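Long-range contact in AGR_C_4470p (Agrobacterium tumefaciens str. C58, PDB 2HQV), which is of unknown function but belongs to the ChuX/HutX haem-utilisation family, which suggests a role in handling haem: residues 80-86 with 98-104. Coordinates in Å, arbitrary orientation, origin at the centre of the assembly. Residue numbers count along the deposited sequence, not the author numbering.
Sequences RGWGEIL and VPGHLPE
Start with the backbone: 85-86 and 98-100 run antiparallel, Ile85 and Gly100 as a hydrogen-bonded pair (Ile85 N to Gly100 O 3.0 Å, Gly100 N to Ile85 O 3.1 Å), Leu86 and Pro99 as a non-hydrogen-bonded one, CA atoms 4.4 Å apart. Glu84 CA stays 4.4 Å from His101 CA; 81-83 bows out, and Arg80 CA lies 5.0 Å from Leu102 CA. Two waters bridge the gap: one joins Gly83 O (2.7 Å) to Leu102 N (2.9 Å), the other Arg80 O (2.9 Å) to Leu102 O (2.6 Å). One face of the His101 ring covers the Gly83-Glu84 peptide. Ile85 CD1 meets Leu102 CD2 at 3.8 Å; Leu102 also packs on helix 72-79. Arg80 NE bonds weakly to Leu102 O (3.2 Å) and Arg80 NH2 forms a long salt bridge to Glu104 OE2 (3.8 Å), while extended Glu84 pairs with Arg163. Val98 packs on Val98 of the second subunit. This is the open end of an antiparallel beta hairpin, 85-90 with 94-100, the latter outermost in this chain's six-stranded sheet.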
loop_
_atom_site.group_PDB
_atom_site.type_symbol
_atom_site.label_atom_id
_atom_site.label_comp_id
_atom_site.label_asym_id
_atom_site.label_seq_id
_atom_site.Cartn_x
_atom_site.Cartn_y
_atom_site.Cartn_z
ATOM N N ARG A 80 5.313 -6.933 -18.705
ATOM C CA ARG A 80 5.904 -5.690 -19.187
ATOM C C ARG A 80 5.583 -5.482 -20.668
ATOM O O ARG A 80 5.676 -4.370 -21.180
ATOM C CB ARG A 80 7.423 -5.698 -18.984
ATOM C CG ARG A 80 7.855 -5.620 -17.525
ATOM C CD ARG A 80 9.351 -5.409 -17.414
ATOM N NE ARG A 80 9.755 -4.245 -18.190
ATOM C CZ ARG A 80 10.455 -4.305 -19.317
ATOM N NH1 ARG A 80 10.846 -5.481 -19.801
ATOM N NH2 ARG A 80 10.744 -3.190 -19.974
ATOM N N GLY A 81 5.200 -6.554 -21.354
ATOM C CA GLY A 81 4.872 -6.436 -22.764
ATOM C C GLY A 81 3.383 -6.263 -22.988
ATOM O O GLY A 81 2.932 -6.166 -24.128
ATOM N N TRP A 82 2.619 -6.204 -21.899
ATOM C CA TRP A 82 1.164 -6.064 -21.986
ATOM C C TRP A 82 0.675 -4.643 -22.231
ATOM O O TRP A 82 -0.512 -4.430 -22.464
ATOM C CB TRP A 82 0.502 -6.587 -20.708
ATOM C CG TRP A 82 0.591 -8.073 -20.481
ATOM C CD1 TRP A 82 1.325 -8.983 -21.195
ATOM C CD2 TRP A 82 -0.062 -8.814 -19.442
ATOM N NE1 TRP A 82 1.166 -10.241 -20.661
ATOM C CE2 TRP A 82 0.321 -10.168 -19.585
ATOM C CE3 TRP A 82 -0.934 -8.463 -18.401
ATOM C CZ2 TRP A 82 -0.140 -11.176 -18.723
ATOM C CZ3 TRP A 82 -1.394 -9.468 -17.538
ATOM C CH2 TRP A 82 -0.994 -10.810 -17.710
ATOM N N GLY A 83 1.575 -3.671 -22.181
ATOM C CA GLY A 83 1.166 -2.297 -22.390
ATOM C C GLY A 83 0.776 -1.658 -21.070
ATOM O O GLY A 83 1.270 -2.056 -20.017
ATOM N N GLU A 84 -0.117 -0.677 -21.113
ATOM C CA GLU A 84 -0.538 -0.002 -19.889
ATOM C C GLU A 84 -1.543 -0.827 -19.088
ATOM O O GLU A 84 -2.658 -1.071 -19.535
ATOM C CB GLU A 84 -1.146 1.368 -20.213
ATOM C CG GLU A 84 -1.483 2.196 -18.976
ATOM C CD GLU A 84 -2.217 3.487 -19.310
ATOM O OE1 GLU A 84 -2.549 4.246 -18.376
ATOM O OE2 GLU A 84 -2.463 3.742 -20.506
ATOM N N ILE A 85 -1.134 -1.258 -17.903
ATOM C CA ILE A 85 -2.003 -2.040 -17.034
ATOM C C ILE A 85 -2.414 -1.179 -15.838
ATOM O O ILE A 85 -2.154 0.023 -15.813
ATOM C CB ILE A 85 -1.282 -3.337 -16.543
ATOM C CG1 ILE A 85 0.110 -3.019 -15.976
ATOM C CG2 ILE A 85 -1.131 -4.304 -17.706
ATOM C CD1 ILE A 85 0.120 -2.249 -14.649
ATOM N N LEU A 86 -3.074 -1.775 -14.855
ATOM C CA LEU A 86 -3.454 -1.016 -13.676
ATOM C C LEU A 86 -2.849 -1.693 -12.452
ATOM O O LEU A 86 -3.169 -2.838 -12.143
ATOM C CB LEU A 86 -4.977 -0.938 -13.529
ATOM C CG LEU A 86 -5.439 -0.152 -12.292
ATOM C CD1 LEU A 86 -4.972 1.291 -12.408
ATOM C CD2 LEU A 86 -6.961 -0.209 -12.163
ATOM N N VAL A 98 -2.747 2.832 -9.893
ATOM C CA VAL A 98 -1.851 3.539 -10.791
ATOM C C VAL A 98 -1.787 2.903 -12.172
ATOM O O VAL A 98 -1.390 1.747 -12.317
ATOM C CB VAL A 98 -0.412 3.572 -10.217
ATOM C CG1 VAL A 98 0.472 4.516 -11.046
ATOM C CG2 VAL A 98 -0.444 3.995 -8.745
ATOM N N PRO A 99 -2.208 3.645 -13.204
ATOM C CA PRO A 99 -2.159 3.101 -14.563
ATOM C C PRO A 99 -0.755 3.348 -15.113
ATOM O O PRO A 99 -0.149 4.385 -14.835
ATOM C CB PRO A 99 -3.211 3.918 -15.295
ATOM C CG PRO A 99 -3.075 5.269 -14.649
ATOM C CD PRO A 99 -2.956 4.916 -13.168
ATOM N N GLY A 100 -0.231 2.396 -15.873
ATOM C CA GLY A 100 1.090 2.579 -16.448
ATOM C C GLY A 100 1.702 1.286 -16.936
ATOM O O GLY A 100 1.165 0.212 -16.682
ATOM N N HIS A 101 2.806 1.396 -17.668
ATOM C CA HIS A 101 3.514 0.222 -18.157
ATOM C C HIS A 101 4.388 -0.254 -17.007
ATOM O O HIS A 101 4.854 0.552 -16.207
ATOM C CB HIS A 101 4.420 0.574 -19.345
ATOM C CG HIS A 101 3.681 0.849 -20.618
ATOM N ND1 HIS A 101 2.909 1.975 -20.808
ATOM C CD2 HIS A 101 3.590 0.132 -21.766
ATOM C CE1 HIS A 101 2.374 1.941 -22.017
ATOM N NE2 HIS A 101 2.772 0.833 -22.617
ATOM N N LEU A 102 4.597 -1.558 -16.899
ATOM C CA LEU A 102 5.461 -2.066 -15.842
ATOM C C LEU A 102 6.912 -1.878 -16.271
ATOM O O LEU A 102 7.308 -2.319 -17.354
ATOM C CB LEU A 102 5.176 -3.542 -15.582
ATOM C CG LEU A 102 3.838 -3.829 -14.908
ATOM C CD1 LEU A 102 3.716 -5.314 -14.594
ATOM C CD2 LEU A 102 3.746 -3.003 -13.638
ATOM N N PRO A 103 7.728 -1.211 -15.434
ATOM C CA PRO A 103 9.136 -0.988 -15.778
ATOM C C PRO A 103 10.026 -2.173 -15.440
ATOM O O PRO A 103 9.609 -3.107 -14.755
ATOM C CB PRO A 103 9.496 0.235 -14.948
ATOM C CG PRO A 103 8.762 -0.033 -13.680
ATOM C CD PRO A 103 7.392 -0.535 -14.167
ATOM N N GLU A 104 11.262 -2.121 -15.922
ATOM C CA GLU A 104 12.229 -3.173 -15.659
ATOM C C GLU A 104 12.637 -3.056 -14.201
ATOM O O GLU A 104 12.592 -1.967 -13.623
ATOM C CB GLU A 104 13.466 -2.998 -16.540
ATOM C CG GLU A 104 13.159 -2.808 -18.016
ATOM C CD GLU A 104 14.415 -2.608 -18.848
ATOM O OE1 GLU A 104 15.236 -1.735 -18.494
ATOM O OE2 GLU A 104 14.577 -3.323 -19.855
HETATM O O HOH W 1 6.768 -2.012 -19.895
HETATM O O HOH W 2 3.288 -3.336 -18.738
#